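ZT_dimer domain-containing protein (Thermotoga maritima, PDB 6VDA) is a CzcD transporter of the cation diffusion facilitator family, here its metal-binding C-terminal domain, and probably moves divalent metal cations such as zinc across the membrane. Local coordinates at the zinc ion site and the interface of chains A and B. Numbering follows the deposited sequence. Chains: chain A/B, ZT_dimer domain-containing protein.

Contact 1: the zinc ion site. Residues chain A 27, 29-30, 45, 81, 83, 87, 89. With ZN (zinc ion), chain C.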
loop_
_atom_site.group_PDB
_atom_site.type_symbol
_atom_site.label_atom_id
_atom_site.label_comp_id
_atom_site.label_asym_id
_atom_site.label_seq_id
_atom_site.Cartn_x
_atom_site.Cartn_y
_atom_site.Cartn_z
ATOM N N ASN A 27 7.779 14.265 0.697
ATOM C CA ASN A 27 6.844 14.436 -0.443
ATOM C C ASN A 27 5.552 13.663 -0.199
ATOM O O ASN A 27 5.168 12.828 -1.014
ATOM C CB ASN A 27 7.492 13.975 -1.748
ATOM C CG ASN A 27 6.713 14.421 -2.968
ATOM O OD1 ASN A 27 6.726 13.757 -4.004
ATOM N ND2 ASN A 27 6.035 15.548 -2.853
ATOM N N HIS A 29 1.902 12.905 -0.717
ATOM C CA HIS A 29 1.029 13.190 -1.891
ATOM C C HIS A 29 -0.087 12.145 -1.971
ATOM O O HIS A 29 -0.005 11.141 -1.235
ATOM C CB HIS A 29 1.859 13.249 -3.183
ATOM C CG HIS A 29 2.478 11.953 -3.595
ATOM N ND1 HIS A 29 3.567 11.411 -2.938
ATOM C CD2 HIS A 29 2.193 11.110 -4.618
ATOM C CE1 HIS A 29 3.918 10.281 -3.529
ATOM N NE2 HIS A 29 3.086 10.070 -4.564
ATOM N N ARG A 30 -1.069 12.371 -2.848
ATOM C CA ARG A 30 -2.312 11.557 -2.965
ATOM C C ARG A 30 -2.934 11.421 -1.572
ATOM O O ARG A 30 -3.413 10.321 -1.215
ATOM C CB ARG A 30 -2.034 10.189 -3.600
ATOM C CG ARG A 30 -1.894 10.238 -5.113
ATOM C CD ARG A 30 -1.836 8.860 -5.748
ATOM N NE ARG A 30 -1.419 8.935 -7.144
ATOM C CZ ARG A 30 -1.274 7.887 -7.952
ATOM N NH1 ARG A 30 -1.516 6.663 -7.509
ATOM N NH2 ARG A 30 -0.883 8.070 -9.202
ATOM N N ASP A 45 0.294 8.661 0.118
ATOM C CA ASP A 45 1.625 8.161 -0.302
ATOM C C ASP A 45 2.671 9.002 0.425
ATOM O O ASP A 45 2.441 10.211 0.548
ATOM C CB ASP A 45 1.810 8.256 -1.816
ATOM C CG ASP A 45 0.879 7.343 -2.591
ATOM O OD1 ASP A 45 0.044 6.700 -1.949
ATOM O OD2 ASP A 45 1.009 7.280 -3.827
ATOM N N HIS A 81 1.047 4.324 1.891
ATOM C CA HIS A 81 1.865 3.673 0.838
ATOM C C HIS A 81 3.266 4.291 0.866
ATOM O O HIS A 81 3.368 5.534 1.007
ATOM C CB HIS A 81 1.132 3.785 -0.500
ATOM C CG HIS A 81 -0.289 3.343 -0.398
ATOM N ND1 HIS A 81 -1.354 4.224 -0.539
ATOM C CD2 HIS A 81 -0.828 2.136 -0.102
ATOM C CE1 HIS A 81 -2.484 3.567 -0.376
ATOM N NE2 HIS A 81 -2.188 2.283 -0.102
ATOM N N GLU A 83 7.035 4.822 -0.980
ATOM C CA GLU A 83 7.735 4.851 -2.288
ATOM C C GLU A 83 9.161 5.346 -2.093
ATOM O O GLU A 83 9.455 6.043 -1.120
ATOM C CB GLU A 83 7.045 5.794 -3.271
ATOM C CG GLU A 83 5.560 5.554 -3.436
ATOM C CD GLU A 83 4.875 6.675 -4.195
ATOM O OE1 GLU A 83 5.586 7.466 -4.834
ATOM O OE2 GLU A 83 3.635 6.757 -4.147
ATOM N N ASN A 87 9.921 8.827 -7.032
ATOM C CA ASN A 87 9.189 7.698 -7.667
ATOM C C ASN A 87 8.353 8.227 -8.842
ATOM O O ASN A 87 7.948 9.406 -8.788
ATOM C CB ASN A 87 8.314 6.973 -6.640
ATOM C CG ASN A 87 7.530 5.829 -7.244
ATOM O OD1 ASN A 87 8.116 4.900 -7.787
ATOM N ND2 ASN A 87 6.213 5.891 -7.166
ATOM N N GLU A 89 5.298 6.875 -9.789
ATOM C CA GLU A 89 4.120 6.031 -9.419
ATOM C C GLU A 89 4.217 4.653 -10.092
ATOM O O GLU A 89 4.361 3.620 -9.421
ATOM C CB GLU A 89 2.814 6.746 -9.775
ATOM C CG GLU A 89 2.695 8.145 -9.184
ATOM C CD GLU A 89 2.453 8.228 -7.682
ATOM O OE1 GLU A 89 3.061 7.440 -6.931
ATOM O OE2 GLU A 89 1.654 9.089 -7.263
HETATM ZN ZN ZN C . 2.788 7.974 -4.904
#
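Three strands and the C-terminal tail converge on the zinc: A:His29 closes strand 26-29 in an extended conformation, A:Asp45 and A:Glu83 lie on strands 39-48 and 75-84, and A:Glu89 ends the modelled chain with a positive phi of 34°. The resulting site of the CzcD cytoplasmic domain is nearly tetrahedral, with one imidazole and three carboxylates. A:His29 holds CG in the crowded position between backbone N and carbonyl carbon (chi1 66°), which brings NE2 to 2.1 Å from ZN. Its opposite nitrogen, ND1, donates a straight hydrogen bond of 2.9 Å to the backbone O of A:Asn27, nearly along the C=O axis; this fixes the ring's rotation and leaves NE2 as the metal-binding nitrogen. CB of A:Asp45 lies over one ring face, while its carboxylate OD2 binds ZN at 2.2 Å. The other oxygen, OD1, takes a longer, bent hydrogen bond from ND1 of A:His81, a second-shell residue that may steady the carboxylate. A:Glu83 reaches in with an extended chain and A:Glu89 with one bent at chi2 (-72°), bonding through OE2 and OE1. The zinc should favour the ionised forms of the three carboxylates, despite their mutual repulsion, and A:Arg30 probably offsets part of their charge, its guanidinium lying with one face toward CD of A:Glu89. Its NE forms a salt bridge of 3.1 Å with OE2 of A:Glu89, the carboxylate oxygen farther from the metal.

Contact 2: the interface of chains A and B. Residues chain A 50, 52-55, 57; chain B 48-55, 57, 82.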
loop_
_atom_site.group_PDB
_atom_site.type_symbol
_atom_site.label_atom_id
_atom_site.label_comp_id
_atom_site.label_asym_id
_atom_site.label_seq_id
_atom_site.Cartn_x
_atom_site.Cartn_y
_atom_site.Cartn_z
ATOM N N GLY A 50 15.411 5.552 -0.692
ATOM C CA GLY A 50 15.355 4.231 -1.343
ATOM C C GLY A 50 16.180 3.195 -0.595
ATOM O O GLY A 50 15.898 1.995 -0.769
ATOM N N MET A 52 16.349 2.882 2.698
ATOM C CA MET A 52 15.652 2.508 3.960
ATOM C C MET A 52 15.155 1.063 3.843
ATOM O O MET A 52 14.631 0.695 2.770
ATOM C CB MET A 52 14.467 3.430 4.262
ATOM C CG MET A 52 13.843 3.174 5.622
ATOM S SD MET A 52 12.377 4.185 5.948
ATOM C CE MET A 52 13.165 5.777 6.174
ATOM N N SER A 53 15.336 0.275 4.902
ATOM C CA SER A 53 14.852 -1.122 4.992
ATOM C C SER A 53 13.319 -1.129 5.042
ATOM O O SER A 53 12.729 -0.101 5.424
ATOM C CB SER A 53 15.456 -1.818 6.178
ATOM O OG SER A 53 14.967 -1.269 7.391
ATOM N N VAL A 54 12.709 -2.250 4.650
ATOM C CA VAL A 54 11.240 -2.518 4.724
ATOM C C VAL A 54 10.818 -2.548 6.203
ATOM O O VAL A 54 9.718 -2.032 6.525
ATOM C CB VAL A 54 10.906 -3.833 3.982
ATOM C CG1 VAL A 54 9.531 -4.375 4.324
ATOM C CG2 VAL A 54 11.053 -3.679 2.473
ATOM N N LYS A 55 11.646 -3.136 7.072
ATOM C CA LYS A 55 11.432 -3.142 8.544
ATOM C C LYS A 55 11.227 -1.694 9.010
ATOM O O LYS A 55 10.182 -1.413 9.629
ATOM C CB LYS A 55 12.613 -3.803 9.261
ATOM C CG LYS A 55 12.415 -4.096 10.747
ATOM C CD LYS A 55 11.708 -5.409 11.029
ATOM N N ALA A 57 10.795 1.279 7.323
ATOM C CA ALA A 57 9.677 1.917 6.590
ATOM C C ALA A 57 8.343 1.467 7.190
ATOM O O ALA A 57 7.450 2.312 7.349
ATOM C CB ALA A 57 9.758 1.569 5.125
ATOM N N VAL B 48 8.437 -9.663 2.459
ATOM C CA VAL B 48 9.852 -9.739 1.991
ATOM C C VAL B 48 10.770 -9.623 3.205
ATOM O O VAL B 48 10.337 -9.119 4.264
ATOM C CB VAL B 48 10.169 -8.666 0.933
ATOM C CG1 VAL B 48 9.179 -8.735 -0.223
ATOM C CG2 VAL B 48 10.220 -7.261 1.521
ATOM N N ASP B 49 11.994 -10.111 3.055
ATOM C CA ASP B 49 13.044 -9.955 4.081
ATOM C C ASP B 49 12.951 -8.507 4.583
ATOM O O ASP B 49 12.935 -7.591 3.741
ATOM C CB ASP B 49 14.403 -10.351 3.505
ATOM C CG ASP B 49 15.483 -10.419 4.561
ATOM O OD1 ASP B 49 15.783 -9.367 5.136
ATOM O OD2 ASP B 49 15.983 -11.532 4.824
ATOM N N GLY B 50 12.842 -8.312 5.900
ATOM C CA GLY B 50 12.808 -6.982 6.534
ATOM C C GLY B 50 14.022 -6.146 6.162
ATOM O O GLY B 50 13.927 -4.908 6.266
ATOM N N LYS B 51 15.127 -6.782 5.751
ATOM C CA LYS B 51 16.405 -6.094 5.415
ATOM C C LYS B 51 16.372 -5.573 3.970
ATOM O O LYS B 51 17.254 -4.772 3.628
ATOM C CB LYS B 51 17.616 -7.007 5.648
ATOM C CG LYS B 51 17.992 -7.241 7.105
ATOM N N MET B 52 15.398 -5.983 3.154
ATOM C CA MET B 52 15.276 -5.529 1.740
ATOM C C MET B 52 15.049 -4.014 1.724
ATOM O O MET B 52 14.259 -3.517 2.556
ATOM C CB MET B 52 14.124 -6.223 1.008
ATOM C CG MET B 52 14.080 -5.902 -0.475
ATOM S SD MET B 52 12.663 -6.631 -1.333
ATOM C CE MET B 52 13.166 -8.349 -1.320
ATOM N N SER B 53 15.737 -3.311 0.826
ATOM C CA SER B 53 15.587 -1.851 0.619
ATOM C C SER B 53 14.201 -1.560 0.030
ATOM O O SER B 53 13.603 -2.471 -0.571
ATOM C CB SER B 53 16.690 -1.323 -0.253
ATOM O OG SER B 53 16.567 -1.812 -1.579
ATOM N N VAL B 54 13.713 -0.331 0.220
ATOM C CA VAL B 54 12.443 0.205 -0.359
ATOM C C VAL B 54 12.584 0.262 -1.889
ATOM O O VAL B 54 11.593 -0.050 -2.597
ATOM C CB VAL B 54 12.121 1.583 0.263
ATOM C CG1 VAL B 54 11.083 2.361 -0.525
ATOM C CG2 VAL B 54 11.694 1.457 1.719
ATOM N N LYS B 55 13.760 0.655 -2.389
ATOM C CA LYS B 55 14.085 0.649 -3.841
ATOM C C LYS B 55 13.791 -0.750 -4.398
ATOM O O LYS B 55 12.999 -0.852 -5.356
ATOM C CB LYS B 55 15.545 1.052 -4.070
ATOM C CG LYS B 55 15.943 1.326 -5.520
ATOM C CD LYS B 55 15.640 2.738 -5.988
ATOM N N ALA B 57 12.242 -3.530 -3.077
ATOM C CA ALA B 57 10.840 -3.921 -2.809
ATOM C C ALA B 57 9.913 -3.250 -3.826
ATOM O O ALA B 57 8.992 -3.918 -4.318
ATOM C CB ALA B 57 10.461 -3.544 -1.398
ATOM N N VAL B 82 3.586 -4.230 0.647
ATOM C CA VAL B 82 4.830 -4.945 1.066
ATOM C C VAL B 82 4.958 -4.871 2.591
ATOM O O VAL B 82 4.817 -3.768 3.145
ATOM C CB VAL B 82 6.067 -4.375 0.351
ATOM C CG1 VAL B 82 7.358 -4.868 0.981
ATOM C CG2 VAL B 82 6.034 -4.693 -1.140
#
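Backbone hydrogen bonds carry the polar part of this two-fold homodimer interface, where the loops preceding helix 54-71 run antiparallel and A:Ser53 pairs with B:Ser53 in a beta bridge. N of A:Val54 sits almost on the C=O axis of B:Met52, 2.9 Å from O, but its N-H is bent away (141° at H). One residue on, A:Lys55 N meets B:Gly50 O at 3.0 Å, this time on a lone pair in the carbonyl plane and with a straight N-H (166° at H). Exchanging the chains gives the twin of each bond, so the first N-H groups of both helices are capped by the partner's carbonyls. The carboxylate of B:Asp49 offers the anti lone pair of OD1 to the N of B:Lys51, bracing the turn that presents B:Gly50.

Apolar packing centres on A:Val54. With CG1 anti to the backbone N (chi1 164°), its two methyls fork into chain B: CG2 lies 3.8 Å from CG2 of B:Val48, the two side chains crossing near a right angle, and touches CB of B:Ala57, while CG1 faces CG1 of B:Val82.

Within the fold, the patch lies where strand 39-48 turns through a loop into helix 54-71, beside the two-fold axis where the chains meet.

Contact 3: the interface of chains A and B. Residues chain A 82-84, 87, 89; chain B 54-55, 58.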
loop_
_atom_site.group_PDB
_atom_site.type_symbol
_atom_site.label_atom_id
_atom_site.label_comp_id
_atom_site.label_asym_id
_atom_site.label_seq_id
_atom_site.Cartn_x
_atom_site.Cartn_y
_atom_site.Cartn_z
ATOM N N VAL A 82 4.307 3.459 0.808
ATOM C CA VAL A 82 5.729 3.913 0.881
ATOM C C VAL A 82 6.372 3.764 -0.503
ATOM O O VAL A 82 6.232 2.689 -1.108
ATOM C CB VAL A 82 6.505 3.147 1.966
ATOM C CG1 VAL A 82 8.002 3.368 1.850
ATOM C CG2 VAL A 82 6.007 3.517 3.359
ATOM N N GLU A 83 7.035 4.822 -0.980
ATOM C CA GLU A 83 7.735 4.851 -2.288
ATOM C C GLU A 83 9.161 5.346 -2.093
ATOM O O GLU A 83 9.455 6.043 -1.120
ATOM C CB GLU A 83 7.045 5.794 -3.271
ATOM C CG GLU A 83 5.560 5.554 -3.436
ATOM C CD GLU A 83 4.875 6.675 -4.195
ATOM O OE1 GLU A 83 5.586 7.466 -4.834
ATOM O OE2 GLU A 83 3.635 6.757 -4.147
ATOM N N PRO A 84 10.073 5.031 -3.037
ATOM C CA PRO A 84 11.389 5.661 -3.084
ATOM C C PRO A 84 11.315 7.158 -3.417
ATOM O O PRO A 84 10.415 7.557 -4.145
ATOM C CB PRO A 84 12.130 4.944 -4.226
ATOM C CG PRO A 84 11.312 3.696 -4.498
ATOM C CD PRO A 84 9.887 4.055 -4.123
ATOM N N ASN A 87 9.921 8.827 -7.032
ATOM C CA ASN A 87 9.189 7.698 -7.667
ATOM C C ASN A 87 8.353 8.227 -8.842
ATOM O O ASN A 87 7.948 9.406 -8.788
ATOM C CB ASN A 87 8.314 6.973 -6.640
ATOM C CG ASN A 87 7.530 5.829 -7.244
ATOM O OD1 ASN A 87 8.116 4.900 -7.787
ATOM N ND2 ASN A 87 6.213 5.891 -7.166
ATOM N N GLU A 89 5.298 6.875 -9.789
ATOM C CA GLU A 89 4.120 6.031 -9.419
ATOM C C GLU A 89 4.217 4.653 -10.092
ATOM O O GLU A 89 4.361 3.620 -9.421
ATOM C CB GLU A 89 2.814 6.746 -9.775
ATOM C CG GLU A 89 2.695 8.145 -9.184
ATOM C CD GLU A 89 2.453 8.228 -7.682
ATOM O OE1 GLU A 89 3.061 7.440 -6.931
ATOM O OE2 GLU A 89 1.654 9.089 -7.263
ATOM N N VAL B 54 13.713 -0.331 0.220
ATOM C CA VAL B 54 12.443 0.205 -0.359
ATOM C C VAL B 54 12.584 0.262 -1.889
ATOM O O VAL B 54 11.593 -0.050 -2.597
ATOM C CB VAL B 54 12.121 1.583 0.263
ATOM C CG1 VAL B 54 11.083 2.361 -0.525
ATOM C CG2 VAL B 54 11.694 1.457 1.719
ATOM N N LYS B 55 13.760 0.655 -2.389
ATOM C CA LYS B 55 14.085 0.649 -3.841
ATOM C C LYS B 55 13.791 -0.750 -4.398
ATOM O O LYS B 55 12.999 -0.852 -5.356
ATOM C CB LYS B 55 15.545 1.052 -4.070
ATOM C CG LYS B 55 15.943 1.326 -5.520
ATOM C CD LYS B 55 15.640 2.738 -5.988
ATOM N N HIS B 58 10.134 -1.972 -4.134
ATOM C CA HIS B 58 9.279 -1.224 -5.091
ATOM C C HIS B 58 9.460 -1.798 -6.502
ATOM O O HIS B 58 8.429 -1.989 -7.198
ATOM C CB HIS B 58 9.567 0.280 -5.056
ATOM C CG HIS B 58 8.811 1.022 -6.105
ATOM N ND1 HIS B 58 7.508 1.436 -5.916
ATOM C CD2 HIS B 58 9.148 1.372 -7.364
ATOM C CE1 HIS B 58 7.081 2.033 -7.010
ATOM N NE2 HIS B 58 8.068 2.004 -7.913
#
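A:Pro84 and B:His58 form the apolar centre, a proline ring set against an imidazole in the homodimer interface. The pyrrolidine comes over one face of the histidine, offset toward the rim, with CD 3.8 Å from CG of B:His58; its CG also rests against the histidine CB, and the two side chains cross at about a right angle. Beside this pair, CG1 of B:Val54 lies against the peptide leading into the proline, 3.8 Å from N of A:Pro84. The same methyl meets CG1 of A:Val82 at 4.0 Å, both valines holding CG1 anti to their backbone N and crossing nearly perpendicularly.

At the polar rim, B:His58 swings CG anti to the backbone N (chi1 174°), carrying its ring out from helix 54-71 toward the tail of chain A. The upright amide of A:Asn87 (83° to the ring) brings its oxygen OD1 down onto the same face as A:Pro84 CD, over the NE2-CE1 side: at 2.9 Å from NE2 of B:His58 it makes a close polar contact, too far out of the plane for a good hydrogen bond. Backbone O of A:Glu89 lies at the ring's edge. The other end of the A:Asn87 amide, ND2, gives a weak hydrogen bond of 2.9 Å to OE1 of A:Glu83. The contact packs the end of strand 75-84 and the C-terminal tail against the partner's helix, and may help keep the metal-binding tail in place.

Contact 1 and contact 3 adjoin, their C-alpha centres about 8 Å apart, and share A:Glu83, A:Asn87 and A:Glu89; thus A:Glu83 and A:Glu89, which bind zinc, also face the partner chain. Contacts 2 and 3, about 10 Å apart between the centres of their C-alpha atoms, have B:Val54 and B:Lys55 in common, so the start of one helix 54-71 serves both patches. Between the same centres, contact 1 is about 16 Å from contact 2. This continuity illustrates how metal occupancy could be coupled to the geometry of the dimer and so to transport, although the metal-bound structure alone does not show such a change.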